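Local coordinates for protein benzoylformate decarboxylase (PDB 4Q9D) that belongs to the thiamine pyrophosphate enzyme family, with two cofactor-binding-type domains flanking a central domain in each subunit of a tetramer, and holds a magnesium ion, at residues E287-P290 with D294-Q297; H303-A306 with D312-V315; H346-S351 with T356-Y361; W407-A412 with I454-L459. All coordinates share one frame; numbering follows the deposited sequence.

Interaction 1: E287-P290 with D294-Q297; sequences EYLP and DLLQ
Leu289 reaches Leu295 and Asp294 from the loop before strand 294-299; at Glu287 that loop is tied by its backbone N to Glu261 OE1 on helix 257-264. Tyr288 takes its ring onto Tyr280 and Pro309 and against Val109 of the second subunit. Leu289 makes the crossing: its CA stands 7.6 Å from that of Asp294, and CB is directed at the strand. With chi1 at -104°, well off a staggered value, the side chain sends one methyl, CD1, across to lie 3.8 Å from Leu295 CB and 4.1 Å from Asp294 C. The strand met here belongs to the six-stranded parallel sheet of the Rossmann-like central domain, where it runs between strands 269-273 and 312-315, and the loop lies over one face of it. Leu295 crosses Leu289 at a slant, offering CB rather than a methyl, and its side chain packs on Val272 and Phe278. Asp294 contributes backbone to the contact, while its CB points away and OD2 forms a salt bridge with Arg196. Pro290 follows, packing on Glu261 and Val264.

Interaction 2: H303-A306 with D312-V315; sequences HRSA and DSLV
Ser305 on helix 302-307 faces Ser313 and Val315 on strand 312-315, so the contact joins the last two elements of a beta-alpha-beta unit that opens with strand 294-299. Helix and strand come close here, with the CA atoms of Ser305 and Ser313 6.0 Å apart. Both serines direct CB at the partner segment, and their CB atoms meet at 3.6 Å; Gln297 of strand 294-299 packs beside both. In each serine, OG sits between the backbone N and the carbonyl carbon, with chi1 at 43° in Ser305 and 57° in Ser313. Yet the hydroxyls do not pair. Ser313 OG rests 3.4 Å from Ser305 CB, a van der Waals contact with the carbon, whereas Ser305 OG is engaged elsewhere, with Pro302 O one turn back in the helix and with Gln151 OE1 of the third subunit. That hydroxyl thus links the unit to the tetramer interface, and Arg177 of the same neighbour binds Ala306 O. The strand takes part too: Ser313 forms backbone hydrogen bonds to the third subunit, and Val315 N bonds Ser180 OG of that subunit. Val315 places CG1 anti to its own N, chi1 174°, which leaves the other methyl for the helix: CG2 lies 3.9 Å from Ser305 OG.

Interaction 3: H346-S351 with T356-Y361; sequences HSDIPS and TSNAVY
Asp348 OD2 is gripped by two donors at the start of helix 357-367: Thr356 OG1 at 2.9 Å and Asn358 ND2 at 3.0 Å. They arrive from opposite faces of the carboxylate, the amide from well above its plane and the hydroxyl from the anti side, tilted out of it. Thr356 is the N-cap, and OG1 also accepts from Ala359 N, 2.9 Å away, so one hydroxyl closes the helix end while donating to Asp348. A carboxylate held here, beside the first turn, would probably be favoured in its charged form. Asn358 swings CG anti to its backbone N (chi1 -177°), bringing the amide up to the loop, its plane 87° from the carboxylate. ND2 makes a second, nearly straight bond to His346 O at 2.8 Å; both acceptors lie close to the amide plane, which fixes its rotation, and Trp388 NE1 bonds OD1. ND2 also stands over one face of the His346 ring, toward its rim, with CE1 3.8 Å away. One residue on, Ala359 CB packs 3.9 Å from Asp348 CB. The loop itself is shaped by an ST turn, Ile349 N donating to Ser347 OG. Waters add bridges: one accepts from Asp348 N and donates to Asn358 O, and another lies 2.6 Å from Ser351 OG and accepts from Thr356 N at 2.8 Å.

Interaction 4: W407-A412 with I454-L459; sequences WGVPAA and IVFVVL
Ile454 meets Ala412 and can be followed outward atom by atom. At CB the side chain branches: CG1 is anti to the carbonyl carbon (chi1 -53°) and heads for the helix, passing 4.1 Å from Ala412 O. From there CD1 ends 3.4 Å from Ala412 O, a close methyl-to-carbonyl contact. The other branch, CG2, lies 4.2 Å from Ala412 CB and at the same time rests over the rim of one face of the Phe456 ring, so it fills the corner between helix and ring. Phe456, two residues along the strand, reaches the helix with CE1. This ring carbon lies 4.0 Å from Val409 CG1 and 4.1 Å from Ala412 CB, and Val409 O sits at the ring edge, near its plane. Val409 crosses the phenyl at about a right angle. Both residues also pack on Phe437 and Ile444, of helices 434-439 and 443-449. No hydrogen bond joins the two segments; apolar surface does the work. The axes of helix 408-412 and strand 454-459 run nearly antiparallel, at 169° and 10.2 Å apart, which is how a helix lies on a parallel sheet in an alpha/beta fold such as this C-terminal cofactor-binding-type domain.

Interactions 1 and 2 share the parallel sheet of the central domain: Gln297 N lies 2.9 Å from Asp312 O and Gln297 O 2.9 Å from Leu314 N, probable hydrogen bonds joining the neighbouring strands. Both lie across the chain's centre from interaction 4, whose centre is about 36 Å from that of interaction 1 and 34 Å from that of interaction 2. Interactions 3 and 4 touch, Tyr361 CE2 packing 3.9 Å from Leu459 CD2. Both stand at a distance from the magnesium ion held by Asp434, Asn461 and Glu463: the side chains of Thr356 and Val409 are each about 13 Å from it, and strand 454-460 leads straight into Asn461.

Interaction 1: E287-P290 with D294-Q297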
loop_
_atom_site.group_PDB
_atom_site.type_symbol
_atom_site.label_atom_id
_atom_site.label_comp_id
_atom_site.label_asym_id
_atom_site.label_seq_id
_atom_site.Cartn_x
_atom_site.Cartn_y
_atom_site.Cartn_z
ATOM N N GLU B 287 24.769 24.045 -6.711
ATOM C CA GLU B 287 25.370 22.941 -5.987
ATOM C C GLU B 287 24.700 22.938 -4.624
ATOM O O GLU B 287 24.559 23.995 -4.019
ATOM C CB GLU B 287 26.876 23.180 -5.802
ATOM C CG GLU B 287 27.653 23.352 -7.111
ATOM C CD GLU B 287 27.451 22.179 -8.036
ATOM O OE1 GLU B 287 27.585 21.024 -7.569
ATOM O OE2 GLU B 287 27.126 22.412 -9.224
ATOM N N TYR B 288 24.298 21.764 -4.143
ATOM C CA TYR B 288 23.770 21.646 -2.789
ATOM C C TYR B 288 24.713 22.314 -1.803
ATOM O O TYR B 288 24.280 23.089 -0.939
ATOM C CB TYR B 288 23.546 20.172 -2.426
ATOM C CG TYR B 288 22.402 19.567 -3.199
ATOM C CD1 TYR B 288 21.116 20.092 -3.069
ATOM C CD2 TYR B 288 22.593 18.488 -4.063
ATOM C CE1 TYR B 288 20.043 19.571 -3.777
ATOM C CE2 TYR B 288 21.499 17.944 -4.787
ATOM C CZ TYR B 288 20.236 18.492 -4.622
ATOM O OH TYR B 288 19.152 18.019 -5.335
ATOM N N LEU B 289 26.006 22.015 -1.942
ATOM C CA LEU B 289 27.043 22.599 -1.094
ATOM C C LEU B 289 28.195 22.977 -1.973
ATOM O O LEU B 289 28.735 22.127 -2.673
ATOM C CB LEU B 289 27.611 21.566 -0.138
ATOM C CG LEU B 289 27.282 21.470 1.333
ATOM C CD1 LEU B 289 28.323 20.547 2.001
ATOM C CD2 LEU B 289 27.187 22.808 1.991
ATOM N N PRO B 290 28.621 24.229 -1.899
ATOM C CA PRO B 290 29.808 24.635 -2.672
ATOM C C PRO B 290 31.104 24.022 -2.115
ATOM O O PRO B 290 31.265 23.898 -0.889
ATOM C CB PRO B 290 29.832 26.154 -2.496
ATOM C CG PRO B 290 29.133 26.384 -1.151
ATOM C CD PRO B 290 28.102 25.295 -1.027
ATOM N N ASP B 294 32.004 22.427 4.304
ATOM C CA ASP B 294 31.523 21.142 4.831
ATOM C C ASP B 294 30.208 21.329 5.589
ATOM O O ASP B 294 29.875 22.452 5.998
ATOM C CB ASP B 294 32.548 20.503 5.768
ATOM C CG ASP B 294 33.808 20.026 5.037
ATOM O OD1 ASP B 294 33.745 19.692 3.835
ATOM O OD2 ASP B 294 34.864 19.973 5.692
ATOM N N LEU B 295 29.469 20.234 5.784
ATOM C CA LEU B 295 28.191 20.285 6.527
ATOM C C LEU B 295 28.007 19.141 7.541
ATOM O O LEU B 295 28.340 17.990 7.266
ATOM C CB LEU B 295 27.003 20.356 5.561
ATOM C CG LEU B 295 25.578 20.570 6.121
ATOM C CD1 LEU B 295 24.708 21.252 5.071
ATOM C CD2 LEU B 295 24.927 19.237 6.529
ATOM N N LEU B 296 27.530 19.494 8.734
ATOM C CA LEU B 296 27.119 18.533 9.752
ATOM C C LEU B 296 25.619 18.724 9.975
ATOM O O LEU B 296 25.131 19.862 9.983
ATOM C CB LEU B 296 27.840 18.806 11.088
ATOM C CG LEU B 296 29.368 18.662 11.056
ATOM C CD1 LEU B 296 29.964 19.172 12.371
ATOM C CD2 LEU B 296 29.743 17.226 10.825
ATOM N N GLN B 297 24.906 17.624 10.199
ATOM C CA GLN B 297 23.455 17.673 10.419
ATOM C C GLN B 297 23.102 16.885 11.672
ATOM O O GLN B 297 23.583 15.776 11.866
ATOM C CB GLN B 297 22.711 17.111 9.212
ATOM C CG GLN B 297 21.174 17.089 9.356
ATOM C CD GLN B 297 20.487 16.346 8.200
ATOM O OE1 GLN B 297 21.135 15.636 7.428
ATOM N NE2 GLN B 297 19.176 16.513 8.084
#

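Interaction 2: H303-A306 with D312-V315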
loop_
_atom_site.group_PDB
_atom_site.type_symbol
_atom_site.label_atom_id
_atom_site.label_comp_id
_atom_site.label_asym_id
_atom_site.label_seq_id
_atom_site.Cartn_x
_atom_site.Cartn_y
_atom_site.Cartn_z
ATOM N N HIS B 303 14.618 10.111 8.880
ATOM C CA HIS B 303 14.217 10.329 7.514
ATOM C C HIS B 303 14.911 11.588 6.961
ATOM O O HIS B 303 15.355 11.621 5.798
ATOM C CB HIS B 303 12.685 10.474 7.373
ATOM C CG HIS B 303 12.281 10.934 6.007
ATOM N ND1 HIS B 303 11.890 12.238 5.735
ATOM C CD2 HIS B 303 12.274 10.295 4.810
ATOM C CE1 HIS B 303 11.635 12.359 4.451
ATOM N NE2 HIS B 303 11.851 11.188 3.864
ATOM N N ARG B 304 14.979 12.626 7.789
ATOM C CA ARG B 304 15.618 13.892 7.395
ATOM C C ARG B 304 17.130 13.772 7.170
ATOM O O ARG B 304 17.677 14.414 6.267
ATOM C CB ARG B 304 15.316 15.016 8.395
ATOM C CG ARG B 304 13.928 15.600 8.209
ATOM C CD ARG B 304 13.787 15.893 6.693
ATOM N NE ARG B 304 12.417 16.011 6.216
ATOM C CZ ARG B 304 12.086 16.413 4.987
ATOM N NH1 ARG B 304 13.018 16.780 4.095
ATOM N NH2 ARG B 304 10.807 16.481 4.668
ATOM N N SER B 305 17.811 12.952 7.964
ATOM C CA SER B 305 19.236 12.712 7.705
ATOM C C SER B 305 19.390 11.790 6.500
ATOM O O SER B 305 20.355 11.901 5.749
ATOM C CB SER B 305 19.932 12.103 8.937
ATOM O OG SER B 305 19.114 11.097 9.515
ATOM N N ALA B 306 18.430 10.879 6.302
ATOM C CA ALA B 306 18.531 9.924 5.191
ATOM C C ALA B 306 18.401 10.559 3.817
ATOM O O ALA B 306 19.040 10.099 2.867
ATOM C CB ALA B 306 17.491 8.814 5.327
ATOM N N ASP B 312 27.607 15.080 6.787
ATOM C CA ASP B 312 27.642 14.005 7.767
ATOM C C ASP B 312 26.596 14.305 8.822
ATOM O O ASP B 312 26.517 15.432 9.331
ATOM C CB ASP B 312 29.045 13.889 8.390
ATOM C CG ASP B 312 30.088 13.533 7.363
ATOM O OD1 ASP B 312 30.039 12.411 6.805
ATOM O OD2 ASP B 312 30.951 14.376 7.092
ATOM N N SER B 313 25.803 13.296 9.169
ATOM C CA SER B 313 24.676 13.525 10.058
ATOM C C SER B 313 24.725 12.607 11.272
ATOM O O SER B 313 25.388 11.572 11.261
ATOM C CB SER B 313 23.365 13.257 9.303
ATOM O OG SER B 313 23.367 11.928 8.775
ATOM N N LEU B 314 23.992 12.983 12.313
ATOM C CA LEU B 314 23.753 12.076 13.411
ATOM C C LEU B 314 22.330 12.275 13.915
ATOM O O LEU B 314 21.768 13.353 13.779
ATOM C CB LEU B 314 24.785 12.264 14.539
ATOM C CG LEU B 314 24.783 13.465 15.478
ATOM C CD1 LEU B 314 23.731 13.316 16.543
ATOM C CD2 LEU B 314 26.176 13.621 16.142
ATOM N N VAL B 315 21.772 11.222 14.489
ATOM C CA VAL B 315 20.388 11.228 14.963
ATOM C C VAL B 315 20.422 11.368 16.459
ATOM O O VAL B 315 21.224 10.701 17.132
ATOM C CB VAL B 315 19.657 9.902 14.620
ATOM C CG1 VAL B 315 18.289 9.895 15.237
ATOM C CG2 VAL B 315 19.596 9.691 13.082
#

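Interaction 3: H346-S351 with T356-Y361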
loop_
_atom_site.group_PDB
_atom_site.type_symbol
_atom_site.label_atom_id
_atom_site.label_comp_id
_atom_site.label_asym_id
_atom_site.label_seq_id
_atom_site.Cartn_x
_atom_site.Cartn_y
_atom_site.Cartn_z
ATOM N N HIS B 346 10.817 50.591 6.446
ATOM C CA HIS B 346 10.369 51.938 6.169
ATOM C C HIS B 346 8.865 51.924 6.419
ATOM O O HIS B 346 8.197 50.920 6.179
ATOM C CB HIS B 346 10.696 52.332 4.730
ATOM C CG HIS B 346 9.761 51.745 3.719
ATOM N ND1 HIS B 346 8.612 52.388 3.306
ATOM C CD2 HIS B 346 9.798 50.568 3.048
ATOM C CE1 HIS B 346 7.985 51.638 2.414
ATOM N NE2 HIS B 346 8.684 50.529 2.240
ATOM N N SER B 347 8.332 53.032 6.914
ATOM C CA SER B 347 6.955 53.065 7.373
ATOM C C SER B 347 5.957 53.532 6.322
ATOM O O SER B 347 6.211 54.502 5.615
ATOM C CB SER B 347 6.839 53.972 8.588
ATOM O OG SER B 347 5.481 54.102 8.908
ATOM N N ASP B 348 4.822 52.842 6.223
ATOM C CA ASP B 348 3.708 53.303 5.389
ATOM C C ASP B 348 2.524 53.719 6.259
ATOM O O ASP B 348 1.382 53.718 5.813
ATOM C CB ASP B 348 3.261 52.208 4.432
ATOM C CG ASP B 348 4.244 51.978 3.313
ATOM O OD1 ASP B 348 4.826 52.975 2.838
ATOM O OD2 ASP B 348 4.428 50.805 2.904
ATOM N N ILE B 349 2.797 54.049 7.513
ATOM C CA ILE B 349 1.777 54.606 8.405
ATOM C C ILE B 349 1.933 56.125 8.403
ATOM O O ILE B 349 3.060 56.615 8.460
ATOM C CB ILE B 349 2.027 54.142 9.842
ATOM C CG1 ILE B 349 1.792 52.641 9.972
ATOM C CG2 ILE B 349 1.212 54.964 10.859
ATOM C CD1 ILE B 349 2.014 52.155 11.402
ATOM N N PRO B 350 0.820 56.873 8.330
ATOM C CA PRO B 350 -0.546 56.356 8.193
ATOM C C PRO B 350 -0.919 56.076 6.749
ATOM O O PRO B 350 -0.243 56.490 5.813
ATOM C CB PRO B 350 -1.407 57.505 8.721
ATOM C CG PRO B 350 -0.617 58.744 8.282
ATOM C CD PRO B 350 0.835 58.348 8.499
ATOM N N SER B 351 -2.015 55.358 6.571
ATOM C CA SER B 351 -2.422 54.953 5.241
ATOM C C SER B 351 -3.919 54.641 5.263
ATOM O O SER B 351 -4.459 54.221 6.295
ATOM C CB SER B 351 -1.583 53.744 4.805
ATOM O OG SER B 351 -1.853 53.393 3.470
ATOM N N THR B 356 -0.691 48.845 1.975
ATOM C CA THR B 356 0.368 47.883 1.740
ATOM C C THR B 356 0.382 46.853 2.882
ATOM O O THR B 356 -0.008 47.151 4.014
ATOM C CB THR B 356 1.739 48.582 1.695
ATOM O OG1 THR B 356 1.975 49.229 2.946
ATOM C CG2 THR B 356 1.788 49.619 0.580
ATOM N N SER B 357 0.849 45.646 2.605
ATOM C CA SER B 357 1.066 44.700 3.704
ATOM C C SER B 357 2.115 45.239 4.694
ATOM O O SER B 357 2.093 44.933 5.894
ATOM C CB SER B 357 1.463 43.312 3.172
ATOM O OG SER B 357 2.426 43.403 2.135
ATOM N N ASN B 358 3.033 46.053 4.189
ATOM C CA ASN B 358 4.015 46.704 5.054
ATOM C C ASN B 358 3.335 47.584 6.123
ATOM O O ASN B 358 3.711 47.551 7.303
ATOM C CB ASN B 358 5.012 47.494 4.195
ATOM C CG ASN B 358 6.106 48.139 5.020
ATOM O OD1 ASN B 358 6.869 47.449 5.697
ATOM N ND2 ASN B 358 6.186 49.472 4.979
ATOM N N ALA B 359 2.316 48.351 5.722
ATOM C CA ALA B 359 1.531 49.135 6.679
ATOM C C ALA B 359 0.871 48.236 7.714
ATOM O O ALA B 359 0.901 48.527 8.901
ATOM C CB ALA B 359 0.457 49.941 5.955
ATOM N N VAL B 360 0.249 47.149 7.252
ATOM C CA VAL B 360 -0.499 46.251 8.136
ATOM C C VAL B 360 0.384 45.667 9.223
ATOM O O VAL B 360 0.010 45.657 10.389
ATOM C CB VAL B 360 -1.131 45.036 7.355
ATOM C CG1 VAL B 360 -1.774 44.046 8.334
ATOM C CG2 VAL B 360 -2.121 45.511 6.330
ATOM N N TYR B 361 1.549 45.142 8.836
ATOM C CA TYR B 361 2.426 44.504 9.823
ATOM C C TYR B 361 3.062 45.493 10.792
ATOM O O TYR B 361 3.302 45.155 11.949
ATOM C CB TYR B 361 3.483 43.626 9.155
ATOM C CG TYR B 361 2.940 42.276 8.726
ATOM C CD1 TYR B 361 3.116 41.145 9.521
ATOM C CD2 TYR B 361 2.223 42.139 7.536
ATOM C CE1 TYR B 361 2.582 39.892 9.129
ATOM C CE2 TYR B 361 1.702 40.909 7.140
ATOM C CZ TYR B 361 1.887 39.793 7.931
ATOM O OH TYR B 361 1.375 38.590 7.494
HETATM O O HOH W 1 9.580 48.077 5.444
HETATM O O HOH W 2 4.513 50.488 7.526
HETATM O O HOH W 3 -0.278 51.610 2.362
#

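Interaction 4: W407-A412 with I454-L459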
loop_
_atom_site.group_PDB
_atom_site.type_symbol
_atom_site.label_atom_id
_atom_site.label_comp_id
_atom_site.label_asym_id
_atom_site.label_seq_id
_atom_site.Cartn_x
_atom_site.Cartn_y
_atom_site.Cartn_z
ATOM N N TRP B 407 -4.358 25.614 7.169
ATOM C CA TRP B 407 -3.876 25.067 8.448
ATOM C C TRP B 407 -3.971 26.104 9.580
ATOM O O TRP B 407 -4.379 25.797 10.705
ATOM C CB TRP B 407 -2.419 24.558 8.320
ATOM C CG TRP B 407 -1.909 23.912 9.578
ATOM C CD1 TRP B 407 -2.096 22.604 9.957
ATOM C CD2 TRP B 407 -1.152 24.533 10.642
ATOM N NE1 TRP B 407 -1.495 22.374 11.174
ATOM C CE2 TRP B 407 -0.912 23.535 11.622
ATOM C CE3 TRP B 407 -0.642 25.832 10.856
ATOM C CZ2 TRP B 407 -0.177 23.788 12.806
ATOM C CZ3 TRP B 407 0.076 26.094 12.030
ATOM C CH2 TRP B 407 0.302 25.075 12.993
ATOM N N GLY B 408 -3.571 27.340 9.291
ATOM C CA GLY B 408 -3.348 28.305 10.366
ATOM C C GLY B 408 -4.592 28.702 11.139
ATOM O O GLY B 408 -4.541 28.952 12.351
ATOM N N VAL B 409 -5.723 28.756 10.450
ATOM C CA VAL B 409 -6.957 29.157 11.115
ATOM C C VAL B 409 -7.378 28.116 12.178
ATOM O O VAL B 409 -7.561 28.440 13.337
ATOM C CB VAL B 409 -8.117 29.440 10.088
ATOM C CG1 VAL B 409 -9.457 29.627 10.809
ATOM C CG2 VAL B 409 -7.814 30.694 9.253
ATOM N N PRO B 410 -7.548 26.841 11.779
ATOM C CA PRO B 410 -7.878 25.851 12.832
ATOM C C PRO B 410 -6.740 25.617 13.827
ATOM O O PRO B 410 -7.014 25.386 15.010
ATOM C CB PRO B 410 -8.223 24.562 12.045
ATOM C CG PRO B 410 -7.584 24.767 10.644
ATOM C CD PRO B 410 -7.707 26.304 10.421
ATOM N N ALA B 411 -5.483 25.650 13.373
ATOM C CA ALA B 411 -4.360 25.522 14.309
ATOM C C ALA B 411 -4.376 26.630 15.369
ATOM O O ALA B 411 -4.070 26.385 16.542
ATOM C CB ALA B 411 -3.014 25.528 13.553
ATOM N N ALA B 412 -4.716 27.851 14.960
ATOM C CA ALA B 412 -4.839 28.945 15.931
ATOM C C ALA B 412 -5.874 28.627 17.030
ATOM O O ALA B 412 -5.667 28.947 18.198
ATOM C CB ALA B 412 -5.206 30.257 15.227
ATOM N N ILE B 454 -8.402 34.968 20.174
ATOM C CA ILE B 454 -7.721 34.917 18.908
ATOM C C ILE B 454 -8.134 36.113 18.066
ATOM O O ILE B 454 -9.323 36.399 17.901
ATOM C CB ILE B 454 -8.056 33.636 18.126
ATOM C CG1 ILE B 454 -7.807 32.384 18.984
ATOM C CG2 ILE B 454 -7.243 33.599 16.822
ATOM C CD1 ILE B 454 -8.301 31.126 18.288
ATOM N N VAL B 455 -7.143 36.803 17.525
ATOM C CA VAL B 455 -7.409 37.895 16.599
ATOM C C VAL B 455 -6.950 37.441 15.229
ATOM O O VAL B 455 -5.751 37.267 14.999
ATOM C CB VAL B 455 -6.645 39.192 16.997
ATOM C CG1 VAL B 455 -6.987 40.305 16.025
ATOM C CG2 VAL B 455 -6.984 39.595 18.444
ATOM N N PHE B 456 -7.902 37.207 14.335
ATOM C CA PHE B 456 -7.590 36.782 12.971
ATOM C C PHE B 456 -7.474 38.061 12.137
ATOM O O PHE B 456 -8.456 38.793 11.978
ATOM C CB PHE B 456 -8.737 35.910 12.391
ATOM C CG PHE B 456 -8.962 34.603 13.133
ATOM C CD1 PHE B 456 -8.150 33.493 12.892
ATOM C CD2 PHE B 456 -9.973 34.491 14.070
ATOM C CE1 PHE B 456 -8.358 32.271 13.571
ATOM C CE2 PHE B 456 -10.193 33.268 14.766
ATOM C CZ PHE B 456 -9.370 32.170 14.518
ATOM N N VAL B 457 -6.292 38.329 11.606
ATOM C CA VAL B 457 -6.098 39.487 10.759
ATOM C C VAL B 457 -6.003 38.998 9.330
ATOM O O VAL B 457 -5.025 38.361 8.934
ATOM C CB VAL B 457 -4.816 40.235 11.115
ATOM C CG1 VAL B 457 -4.591 41.406 10.125
ATOM C CG2 VAL B 457 -4.863 40.702 12.536
ATOM N N VAL B 458 -7.036 39.281 8.556
ATOM C CA VAL B 458 -7.145 38.736 7.210
ATOM C C VAL B 458 -6.776 39.779 6.160
ATOM O O VAL B 458 -7.402 40.827 6.061
ATOM C CB VAL B 458 -8.586 38.207 6.955
ATOM C CG1 VAL B 458 -8.744 37.756 5.517
ATOM C CG2 VAL B 458 -8.915 37.057 7.932
ATOM N N LEU B 459 -5.762 39.474 5.368
ATOM C CA LEU B 459 -5.290 40.400 4.346
ATOM C C LEU B 459 -6.019 40.177 3.030
ATOM O O LEU B 459 -5.729 39.239 2.275
ATOM C CB LEU B 459 -3.767 40.273 4.180
ATOM C CG LEU B 459 -2.893 40.740 5.358
ATOM C CD1 LEU B 459 -2.949 39.806 6.520
ATOM C CD2 LEU B 459 -1.442 40.866 4.885
#